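Local coordinates for SusD homolog (Bacteroides thetaiotaomicron, PDB 3SGH), which probably binds glycans at the bacterial surface as a SusD-like outer-membrane lipoprotein, helping to feed them to a partner transporter, at residues C254-S257 against Y258-Y262; N139-T142 against V143-M147; L90-S94 against T95-G99; N34-Q37 against E38-M42. All blocks are in the same frame, centred on the assembly; numbering follows the deposited sequence.

Interaction 1: C254-S257 against Y258-Y262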
loop_
_atom_site.group_PDB
_atom_site.type_symbol
_atom_site.label_atom_id
_atom_site.label_comp_id
_atom_site.label_asym_id
_atom_site.label_seq_id
_atom_site.Cartn_x
_atom_site.Cartn_y
_atom_site.Cartn_z
ATOM N N CYS A 254 -1.660 14.638 -7.109
ATOM C CA CYS A 254 -2.857 14.383 -6.336
ATOM C C CYS A 254 -2.659 14.584 -4.808
ATOM O O CYS A 254 -3.279 15.460 -4.243
ATOM C CB CYS A 254 -3.350 12.963 -6.628
ATOM S SG CYS A 254 -4.873 12.532 -5.789
ATOM N N LEU A 255 -1.752 13.830 -4.175
ATOM C CA LEU A 255 -1.507 14.028 -2.755
ATOM C C LEU A 255 -1.045 15.467 -2.454
ATOM O O LEU A 255 -1.516 16.081 -1.486
ATOM C CB LEU A 255 -0.466 13.043 -2.226
ATOM C CG LEU A 255 -0.204 13.120 -0.718
ATOM C CD1 LEU A 255 -1.475 12.835 0.086
ATOM C CD2 LEU A 255 0.985 12.177 -0.328
ATOM N N VAL A 256 -0.146 16.013 -3.261
ATOM C CA VAL A 256 0.380 17.371 -3.019
ATOM C C VAL A 256 -0.768 18.393 -3.071
ATOM O O VAL A 256 -0.874 19.282 -2.236
ATOM C CB VAL A 256 1.510 17.755 -4.025
ATOM C CG1 VAL A 256 1.956 19.198 -3.800
ATOM C CG2 VAL A 256 2.716 16.740 -3.896
ATOM N N SER A 257 -1.635 18.288 -4.075
ATOM C CA SER A 257 -2.807 19.189 -4.196
ATOM C C SER A 257 -3.805 19.073 -3.038
ATOM O O SER A 257 -4.333 20.091 -2.531
ATOM C CB SER A 257 -3.540 18.938 -5.527
ATOM O OG SER A 257 -2.697 19.341 -6.586
ATOM N N TYR A 258 -4.094 17.863 -2.583
ATOM C CA TYR A 258 -4.946 17.755 -1.403
ATOM C C TYR A 258 -4.294 18.509 -0.218
ATOM O O TYR A 258 -4.929 19.309 0.482
ATOM C CB TYR A 258 -5.134 16.309 -0.987
ATOM C CG TYR A 258 -6.337 15.556 -1.604
ATOM C CD1 TYR A 258 -6.327 15.076 -2.898
ATOM C CD2 TYR A 258 -7.454 15.312 -0.828
ATOM C CE1 TYR A 258 -7.420 14.335 -3.402
ATOM C CE2 TYR A 258 -8.506 14.593 -1.308
ATOM C CZ TYR A 258 -8.498 14.123 -2.592
ATOM O OH TYR A 258 -9.560 13.364 -3.014
HETATM N N MSE A 259 -3.013 18.246 0.004
HETATM C CA MSE A 259 -2.274 18.861 1.107
HETATM C C MSE A 259 -2.037 20.378 0.972
HETATM O O MSE A 259 -2.061 21.095 1.977
HETATM C CB MSE A 259 -0.976 18.091 1.300
HETATM C CG MSE A 259 -1.233 16.659 1.789
HETATM SE SE MSE A 259 0.388 15.643 2.008
HETATM C CE MSE A 259 0.985 16.456 3.692
ATOM N N ASN A 260 -1.894 20.886 -0.247
ATOM C CA ASN A 260 -1.811 22.338 -0.478
ATOM C C ASN A 260 -3.151 23.016 -0.089
ATOM O O ASN A 260 -3.165 24.054 0.576
ATOM C CB ASN A 260 -1.459 22.665 -1.927
ATOM C CG ASN A 260 0.036 22.577 -2.224
ATOM O OD1 ASN A 260 0.871 22.697 -1.331
ATOM N ND2 ASN A 260 0.374 22.440 -3.508
ATOM N N GLY A 261 -4.263 22.394 -0.480
ATOM C CA GLY A 261 -5.597 22.920 -0.162
ATOM C C GLY A 261 -5.801 23.003 1.334
ATOM O O GLY A 261 -6.407 23.956 1.829
ATOM N N TYR A 262 -5.267 22.005 2.062
ATOM C CA TYR A 262 -5.357 21.940 3.531
ATOM C C TYR A 262 -4.282 22.710 4.300
ATOM O O TYR A 262 -4.277 22.672 5.547
ATOM C CB TYR A 262 -5.252 20.482 3.978
ATOM C CG TYR A 262 -6.416 19.564 3.636
ATOM C CD1 TYR A 262 -7.720 20.059 3.498
ATOM C CD2 TYR A 262 -6.232 18.184 3.522
ATOM C CE1 TYR A 262 -8.770 19.204 3.223
ATOM C CE2 TYR A 262 -7.271 17.330 3.275
ATOM C CZ TYR A 262 -8.541 17.834 3.138
ATOM O OH TYR A 262 -9.556 16.952 2.906
HETATM O O HOH W 1 -1.129 21.685 -5.904
#
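Met259, present as selenomethionine, lays its selenium against the branch point of Leu255, with SE 3.8 Å from CG, and the two side chains pass each other at a slant. One position back, Cys254 meets Tyr258. Its SG is anti to the backbone N (chi1 -178°), which brings it alongside the phenol at 3.9 Å from CE1. The sulfur lies 69° off the ring normal, an oblique sulfur-aromatic contact rather than one over the face, while the carbonyl O of Cys254 sits in the ring plane, at its edge. Val256 and Asn260 run side by side, CG1 3.6 Å from ND2. A water ties the same amide to Ser257: it accepts from Asn260 ND2 at 2.9 Å and donates to Ser257 OG at 2.9 Å, a hydroxyl also hydrogen-bonded to Ala253 O. Farther out, Arg267 holds Asn260 OD1, Tyr282 O takes ND2, and Trp415 meets the Tyr258 ring edge-to-face. A leucine in place of Asn260 would probably leave the water and Tyr282 O without a donor and Arg267 without its amide acceptor. Beneath these contacts, four backbone bonds, each from an N-H to the carbonyl O four residues earlier, form the ladder of an alpha-helix, here the largely buried 253-261.

Interaction 2: N139-T142 against V143-M147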
loop_
_atom_site.group_PDB
_atom_site.type_symbol
_atom_site.label_atom_id
_atom_site.label_comp_id
_atom_site.label_asym_id
_atom_site.label_seq_id
_atom_site.Cartn_x
_atom_site.Cartn_y
_atom_site.Cartn_z
ATOM N N ASN A 139 -8.845 -19.450 -5.683
ATOM C CA ASN A 139 -9.645 -18.268 -5.972
ATOM C C ASN A 139 -9.475 -17.275 -4.826
ATOM O O ASN A 139 -8.857 -17.590 -3.807
ATOM C CB ASN A 139 -11.094 -18.621 -6.296
ATOM C CG ASN A 139 -11.877 -19.152 -5.117
ATOM O OD1 ASN A 139 -11.493 -19.018 -3.976
ATOM N ND2 ASN A 139 -12.986 -19.764 -5.410
ATOM N N GLU A 140 -9.941 -16.051 -5.019
ATOM C CA GLU A 140 -9.642 -15.007 -4.069
ATOM C C GLU A 140 -10.265 -15.301 -2.702
ATOM O O GLU A 140 -9.598 -15.175 -1.691
ATOM C CB GLU A 140 -10.055 -13.658 -4.616
ATOM C CG GLU A 140 -9.176 -13.212 -5.814
ATOM C CD GLU A 140 -9.802 -12.057 -6.570
ATOM O OE1 GLU A 140 -9.635 -10.924 -6.078
ATOM O OE2 GLU A 140 -10.466 -12.270 -7.633
ATOM N N GLN A 141 -11.509 -15.766 -2.645
ATOM C CA GLN A 141 -12.040 -16.134 -1.331
ATOM C C GLN A 141 -11.113 -17.117 -0.604
ATOM O O GLN A 141 -10.832 -16.961 0.597
ATOM C CB GLN A 141 -13.483 -16.683 -1.409
ATOM C CG GLN A 141 -14.011 -17.006 -0.048
ATOM C CD GLN A 141 -15.274 -17.814 -0.114
ATOM O OE1 GLN A 141 -15.342 -18.819 -0.831
ATOM N NE2 GLN A 141 -16.281 -17.394 0.629
ATOM N N THR A 142 -10.615 -18.108 -1.329
ATOM C CA THR A 142 -9.858 -19.183 -0.703
ATOM C C THR A 142 -8.542 -18.673 -0.186
ATOM O O THR A 142 -8.151 -18.989 0.938
ATOM C CB THR A 142 -9.643 -20.354 -1.714
ATOM O OG1 THR A 142 -10.930 -20.948 -1.992
ATOM C CG2 THR A 142 -8.717 -21.408 -1.145
ATOM N N VAL A 143 -7.850 -17.870 -0.992
ATOM C CA VAL A 143 -6.536 -17.354 -0.544
ATOM C C VAL A 143 -6.690 -16.357 0.603
ATOM O O VAL A 143 -5.930 -16.409 1.536
ATOM C CB VAL A 143 -5.633 -16.801 -1.687
ATOM C CG1 VAL A 143 -6.214 -15.563 -2.372
ATOM C CG2 VAL A 143 -4.253 -16.540 -1.150
ATOM N N TRP A 144 -7.680 -15.473 0.564
ATOM C CA TRP A 144 -7.863 -14.561 1.689
ATOM C C TRP A 144 -8.133 -15.341 2.977
ATOM O O TRP A 144 -7.531 -15.069 4.011
ATOM C CB TRP A 144 -8.957 -13.542 1.372
ATOM C CG TRP A 144 -8.427 -12.418 0.471
ATOM C CD1 TRP A 144 -8.551 -12.334 -0.880
ATOM C CD2 TRP A 144 -7.634 -11.280 0.863
ATOM N NE1 TRP A 144 -7.953 -11.225 -1.348
ATOM C CE2 TRP A 144 -7.345 -10.561 -0.318
ATOM C CE3 TRP A 144 -7.164 -10.805 2.079
ATOM C CZ2 TRP A 144 -6.620 -9.369 -0.308
ATOM C CZ3 TRP A 144 -6.397 -9.639 2.090
ATOM C CH2 TRP A 144 -6.124 -8.949 0.907
ATOM N N HIS A 145 -9.037 -16.307 2.916
ATOM C CA HIS A 145 -9.331 -17.130 4.123
ATOM C C HIS A 145 -8.122 -17.942 4.602
ATOM O O HIS A 145 -7.813 -17.961 5.821
ATOM C CB HIS A 145 -10.533 -18.026 3.894
ATOM C CG HIS A 145 -11.841 -17.292 3.887
ATOM N ND1 HIS A 145 -13.003 -17.846 4.371
ATOM C CD2 HIS A 145 -12.177 -16.069 3.426
ATOM C CE1 HIS A 145 -13.996 -16.986 4.216
ATOM N NE2 HIS A 145 -13.523 -15.901 3.638
ATOM N N ALA A 146 -7.404 -18.565 3.660
ATOM C CA ALA A 146 -6.174 -19.280 3.973
ATOM C C ALA A 146 -5.137 -18.385 4.643
ATOM O O ALA A 146 -4.508 -18.826 5.594
ATOM C CB ALA A 146 -5.558 -19.920 2.728
HETATM N N MSE A 147 -4.970 -17.154 4.131
HETATM C CA MSE A 147 -4.007 -16.208 4.696
HETATM C C MSE A 147 -4.423 -15.786 6.103
HETATM O O MSE A 147 -3.555 -15.701 6.981
HETATM C CB MSE A 147 -3.745 -14.992 3.780
HETATM C CG MSE A 147 -3.062 -15.338 2.513
HETATM SE SE MSE A 147 -2.562 -13.787 1.483
HETATM C CE MSE A 147 -4.384 -13.258 1.048
HETATM O O HOH W 2 -7.844 -10.278 -4.214
#
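Trp144 sets the edge of its indole against the carbonyl of Glu140, one turn earlier in the helix. Its CB starts 3.5 Å from Glu140 O, and with CG anti to the carbonyl carbon (chi1 -79°) the indole swings toward the helix start, so that CD1 comes to 3.1 Å from the same oxygen. Next round the ring, NE1 donates to a water at 3.0 Å. That water lies in the indole plane and donates a hydrogen bond to Glu140 OE1 at 2.7 Å, an oxygen that also accepts from the backbone N of Trp490. Met147, a selenomethionine, sets its CE over one face of the indole, 3.8 Å above the plane and toward the rim. Beyond the ring lie Trp491, Met195 and the helix 100-120. All this happens in the first turns of helix 140-162, where Asn139 is the N-cap: its OD1 takes Thr142 N at 2.9 Å and Thr142 OG1 at 2.8 Å, the hydroxyl coming from above the amide plane. On another side of the helix, Gln141 makes a CH-pi contact with His145, its CG 4.1 Å from the ring centroid and 21° off the normal. The polar ends of this pair converge on one carboxylate, Gln141 NE2 on Glu203 OE2 and His145 NE2 on Glu203 OE1, while Tyr206 stacks with the imidazole.

Interaction 3: L90-S94 against T95-G99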
loop_
_atom_site.group_PDB
_atom_site.type_symbol
_atom_site.label_atom_id
_atom_site.label_comp_id
_atom_site.label_asym_id
_atom_site.label_seq_id
_atom_site.Cartn_x
_atom_site.Cartn_y
_atom_site.Cartn_z
ATOM N N LEU A 90 11.683 -23.842 2.979
ATOM C CA LEU A 90 12.909 -24.189 3.674
ATOM C C LEU A 90 12.794 -23.917 5.178
ATOM O O LEU A 90 13.238 -24.746 5.993
ATOM C CB LEU A 90 14.087 -23.413 3.074
ATOM C CG LEU A 90 14.503 -23.821 1.657
ATOM C CD1 LEU A 90 15.551 -22.817 1.133
ATOM C CD2 LEU A 90 15.079 -25.229 1.579
ATOM N N VAL A 91 12.172 -22.797 5.553
ATOM C CA VAL A 91 11.962 -22.488 6.970
ATOM C C VAL A 91 10.963 -23.461 7.572
ATOM O O VAL A 91 11.156 -23.981 8.669
ATOM C CB VAL A 91 11.499 -21.041 7.225
ATOM C CG1 VAL A 91 11.107 -20.842 8.688
ATOM C CG2 VAL A 91 12.620 -20.034 6.794
ATOM N N GLU A 92 9.884 -23.697 6.861
ATOM C CA GLU A 92 8.841 -24.585 7.357
ATOM C C GLU A 92 9.402 -25.958 7.669
ATOM O O GLU A 92 9.116 -26.545 8.729
ATOM C CB GLU A 92 7.726 -24.696 6.310
ATOM C CG GLU A 92 6.559 -25.591 6.736
ATOM C CD GLU A 92 5.314 -25.379 5.869
ATOM O OE1 GLU A 92 5.372 -25.802 4.700
ATOM O OE2 GLU A 92 4.313 -24.757 6.344
ATOM N N ASN A 93 10.220 -26.468 6.752
ATOM C CA ASN A 93 10.832 -27.810 6.909
ATOM C C ASN A 93 11.859 -27.853 8.053
ATOM O O ASN A 93 11.789 -28.724 8.930
ATOM C CB ASN A 93 11.433 -28.286 5.572
ATOM C CG ASN A 93 10.355 -28.675 4.548
ATOM O OD1 ASN A 93 9.181 -28.910 4.902
ATOM N ND2 ASN A 93 10.742 -28.723 3.271
ATOM N N SER A 94 12.771 -26.880 8.075
ATOM C CA SER A 94 13.782 -26.777 9.124
ATOM C C SER A 94 13.181 -26.666 10.530
ATOM O O SER A 94 13.650 -27.336 11.466
ATOM C CB SER A 94 14.670 -25.548 8.870
ATOM O OG SER A 94 15.538 -25.333 9.967
ATOM N N THR A 95 12.133 -25.844 10.671
ATOM C CA THR A 95 11.509 -25.586 11.971
ATOM C C THR A 95 10.431 -26.614 12.367
ATOM O O THR A 95 9.920 -26.568 13.501
ATOM C CB THR A 95 10.838 -24.161 12.015
ATOM O OG1 THR A 95 9.793 -24.083 11.019
ATOM C CG2 THR A 95 11.899 -23.050 11.840
ATOM N N GLU A 96 10.078 -27.502 11.437
ATOM C CA GLU A 96 8.987 -28.450 11.600
ATOM C C GLU A 96 7.706 -27.731 12.043
ATOM O O GLU A 96 6.981 -28.219 12.927
ATOM C CB GLU A 96 9.398 -29.577 12.579
ATOM C CG GLU A 96 10.766 -30.192 12.201
ATOM C CD GLU A 96 11.223 -31.340 13.079
ATOM O OE1 GLU A 96 10.623 -31.565 14.152
ATOM O OE2 GLU A 96 12.226 -31.996 12.698
ATOM N N LYS A 97 7.428 -26.579 11.427
ATOM C CA LYS A 97 6.167 -25.853 11.646
ATOM C C LYS A 97 5.953 -25.450 13.096
ATOM O O LYS A 97 4.817 -25.393 13.580
ATOM C CB LYS A 97 4.950 -26.655 11.153
ATOM C CG LYS A 97 4.931 -26.854 9.645
ATOM C CD LYS A 97 3.829 -27.817 9.251
ATOM C CE LYS A 97 3.892 -28.149 7.787
ATOM N NZ LYS A 97 2.518 -28.343 7.293
ATOM N N LYS A 98 7.042 -25.172 13.796
ATOM C CA LYS A 98 6.946 -24.722 15.172
ATOM C C LYS A 98 7.876 -23.558 15.454
ATOM O O LYS A 98 8.970 -23.490 14.928
ATOM C CB LYS A 98 7.318 -25.877 16.134
ATOM C CG LYS A 98 6.245 -26.985 16.250
ATOM C CD LYS A 98 6.778 -28.263 16.945
ATOM C CE LYS A 98 7.588 -29.215 16.006
ATOM N NZ LYS A 98 6.752 -30.061 15.033
ATOM N N GLY A 99 7.484 -22.680 16.363
ATOM C CA GLY A 99 8.454 -21.716 16.895
ATOM C C GLY A 99 8.333 -20.346 16.238
ATOM O O GLY A 99 7.643 -20.187 15.238
#
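A Schellman motif ends helix 87-95, with Lys97 N reaching back to Glu92 O at 3.2 Å in the carbonyl plane. Inside that loop, Glu96 N bonds to Asn93 O at 3.3 Å, but from well above the carbonyl plane, 72° out of it. Glu96 and Lys97 both have positive phi, which turns the chain off the helix axis and continues it as a type I' turn from Thr95 to Lys98. Two donors of Thr95 grip Val91 O: the backbone N at 2.9 Å and OG1 at 2.7 Å. The hydroxyl can do so because it is placed between backbone N and carbonyl carbon (chi1 61°), and Thr95 CG2 then rests 3.9 Å from Val91 CG1. Across the turn, the stems of Glu92 and Lys97 cross, CG to CG 3.6 Å. Their charged ends stay apart, Glu92 OE2 4.1 Å from Lys97 NZ, too far for a salt bridge, though they may still attract each other weakly. Glu92 OE2 instead has its bond with Tyr102 OH on the following helix, 100-120. An alanine in place of Glu92 would probably leave the Tyr102 hydroxyl without this partner and the Lys97 chain freer to swing. Farther along, Lys98 folds round to give NZ to Glu96 O.

Interaction 4: N34-Q37 against E38-M42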
loop_
_atom_site.group_PDB
_atom_site.type_symbol
_atom_site.label_atom_id
_atom_site.label_comp_id
_atom_site.label_asym_id
_atom_site.label_seq_id
_atom_site.Cartn_x
_atom_site.Cartn_y
_atom_site.Cartn_z
ATOM N N ASN A 34 15.614 -1.794 -7.490
ATOM C CA ASN A 34 14.669 -2.285 -8.500
ATOM C C ASN A 34 13.373 -2.794 -7.890
ATOM O O ASN A 34 12.314 -2.554 -8.449
ATOM C CB ASN A 34 15.326 -3.374 -9.330
ATOM C CG ASN A 34 16.650 -2.893 -9.942
ATOM O OD1 ASN A 34 17.705 -3.426 -9.638
ATOM N ND2 ASN A 34 16.588 -1.836 -10.731
ATOM N N ALA A 35 13.450 -3.464 -6.750
ATOM C CA ALA A 35 12.248 -3.825 -5.976
ATOM C C ALA A 35 11.448 -2.565 -5.646
ATOM O O ALA A 35 10.236 -2.560 -5.791
ATOM C CB ALA A 35 12.654 -4.551 -4.668
ATOM N N CYS A 36 12.157 -1.521 -5.185
ATOM C CA CYS A 36 11.545 -0.231 -4.861
ATOM C C CYS A 36 10.831 0.370 -6.079
ATOM O O CYS A 36 9.669 0.763 -5.990
ATOM C CB CYS A 36 12.575 0.734 -4.269
ATOM S SG CYS A 36 11.807 2.203 -3.596
ATOM N N GLN A 37 11.493 0.388 -7.226
ATOM C CA GLN A 37 10.851 0.919 -8.404
ATOM C C GLN A 37 9.618 0.102 -8.747
ATOM O O GLN A 37 8.542 0.665 -8.965
ATOM C CB GLN A 37 11.754 0.995 -9.606
ATOM C CG GLN A 37 10.972 1.608 -10.824
ATOM C CD GLN A 37 11.913 2.116 -11.911
ATOM O OE1 GLN A 37 12.825 1.390 -12.350
ATOM N NE2 GLN A 37 11.692 3.356 -12.340
ATOM N N GLU A 38 9.792 -1.212 -8.743
ATOM C CA GLU A 38 8.713 -2.118 -9.213
ATOM C C GLU A 38 7.463 -2.059 -8.339
ATOM O O GLU A 38 6.345 -2.010 -8.843
ATOM C CB GLU A 38 9.226 -3.546 -9.315
ATOM C CG GLU A 38 10.310 -3.711 -10.412
ATOM C CD GLU A 38 11.092 -5.047 -10.281
ATOM O OE1 GLU A 38 10.711 -5.892 -9.462
ATOM O OE2 GLU A 38 12.076 -5.219 -11.016
ATOM N N ILE A 39 7.652 -2.055 -7.021
ATOM C CA ILE A 39 6.551 -2.080 -6.088
ATOM C C ILE A 39 6.125 -0.694 -5.617
ATOM O O ILE A 39 4.936 -0.444 -5.432
ATOM C CB ILE A 39 6.925 -3.003 -4.871
ATOM C CG1 ILE A 39 7.174 -4.449 -5.352
ATOM C CG2 ILE A 39 5.852 -2.942 -3.720
ATOM C CD1 ILE A 39 5.899 -5.198 -5.857
ATOM N N ASN A 40 7.091 0.178 -5.360
ATOM C CA ASN A 40 6.815 1.462 -4.774
ATOM C C ASN A 40 6.705 2.596 -5.778
ATOM O O ASN A 40 6.225 3.646 -5.393
ATOM C CB ASN A 40 7.867 1.830 -3.723
ATOM C CG ASN A 40 7.838 0.897 -2.519
ATOM O OD1 ASN A 40 6.769 0.443 -2.111
ATOM N ND2 ASN A 40 8.994 0.619 -1.945
ATOM N N CYS A 41 7.100 2.415 -7.037
ATOM C CA CYS A 41 7.169 3.547 -7.981
ATOM C C CYS A 41 6.644 3.329 -9.390
ATOM O O CYS A 41 7.013 4.104 -10.309
ATOM C CB CYS A 41 8.623 4.041 -8.094
ATOM S SG CYS A 41 9.534 4.386 -6.521
HETATM N N MSE A 42 5.764 2.349 -9.586
HETATM C CA MSE A 42 5.234 2.012 -10.910
HETATM C C MSE A 42 3.704 2.058 -10.856
HETATM O O MSE A 42 3.105 3.142 -10.922
HETATM C CB MSE A 42 5.763 0.635 -11.404
HETATM C CG MSE A 42 7.271 0.614 -11.721
HETATM SE SE MSE A 42 7.870 1.785 -13.163
HETATM C CE MSE A 42 7.558 0.631 -14.714
HETATM O O HOH W 3 9.533 5.052 -11.374
#
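Glu38 bonds back through N to Asn34 O at 2.9 Å, and its side chain then runs close past the same oxygen, with CG only 3.0 Å away. The carboxylate continues to a salt bridge with Arg79 on helix 75-84. Ile39 repeats the backbone bond with Ala35 O and packs its side chain on Ser76 and Cys30. Asn40 has CG anti to the carbonyl carbon (chi1 -65°), which points its amide back along the helix: ND2 makes a weak but straight hydrogen bond to Cys36 SG, 3.6 Å at 170°, and also donates to Ala29 O. Cys41 is where the chain leaves helical angles. Its N still reaches Gln37 O at 3.0 Å, though the bond is bent to 136° and comes from above the carbonyl plane. Its SG lies 4.3 Å from Cys36 SG, an apolar contact between two sulfurs. A water links Cys41 O with Gln37 NE2, 2.9 Å from each, and the same amide donates to Glu248 OE1. Met42, a selenomethionine modelled twice, offers only a doubtful touch on Gln37. The whole is the short helix 33-40 and its C-terminal end, packed in the chain interior between helices 75-84 and 239-245.

In the fold
The four contacts come along the chain in the order interaction 4, interaction 3, interaction 2, interaction 1, each local to one helix or its end. Interaction 4, on helix 33-40, lies deepest, its centre 12 Å from that of the chain. Interactions 2 and 3 are 22 Å apart between centres, and both pack on helix 100-120, which follows the turn of interaction 3. Interaction 1, on helix 253-261, lies on the opposite side of the chain's centre from both, 47 Å from interaction 3 between centres. None touches another. They are separate local pieces of one framework of helices and long loops with very little strand, consistent with a family of the TPR clan.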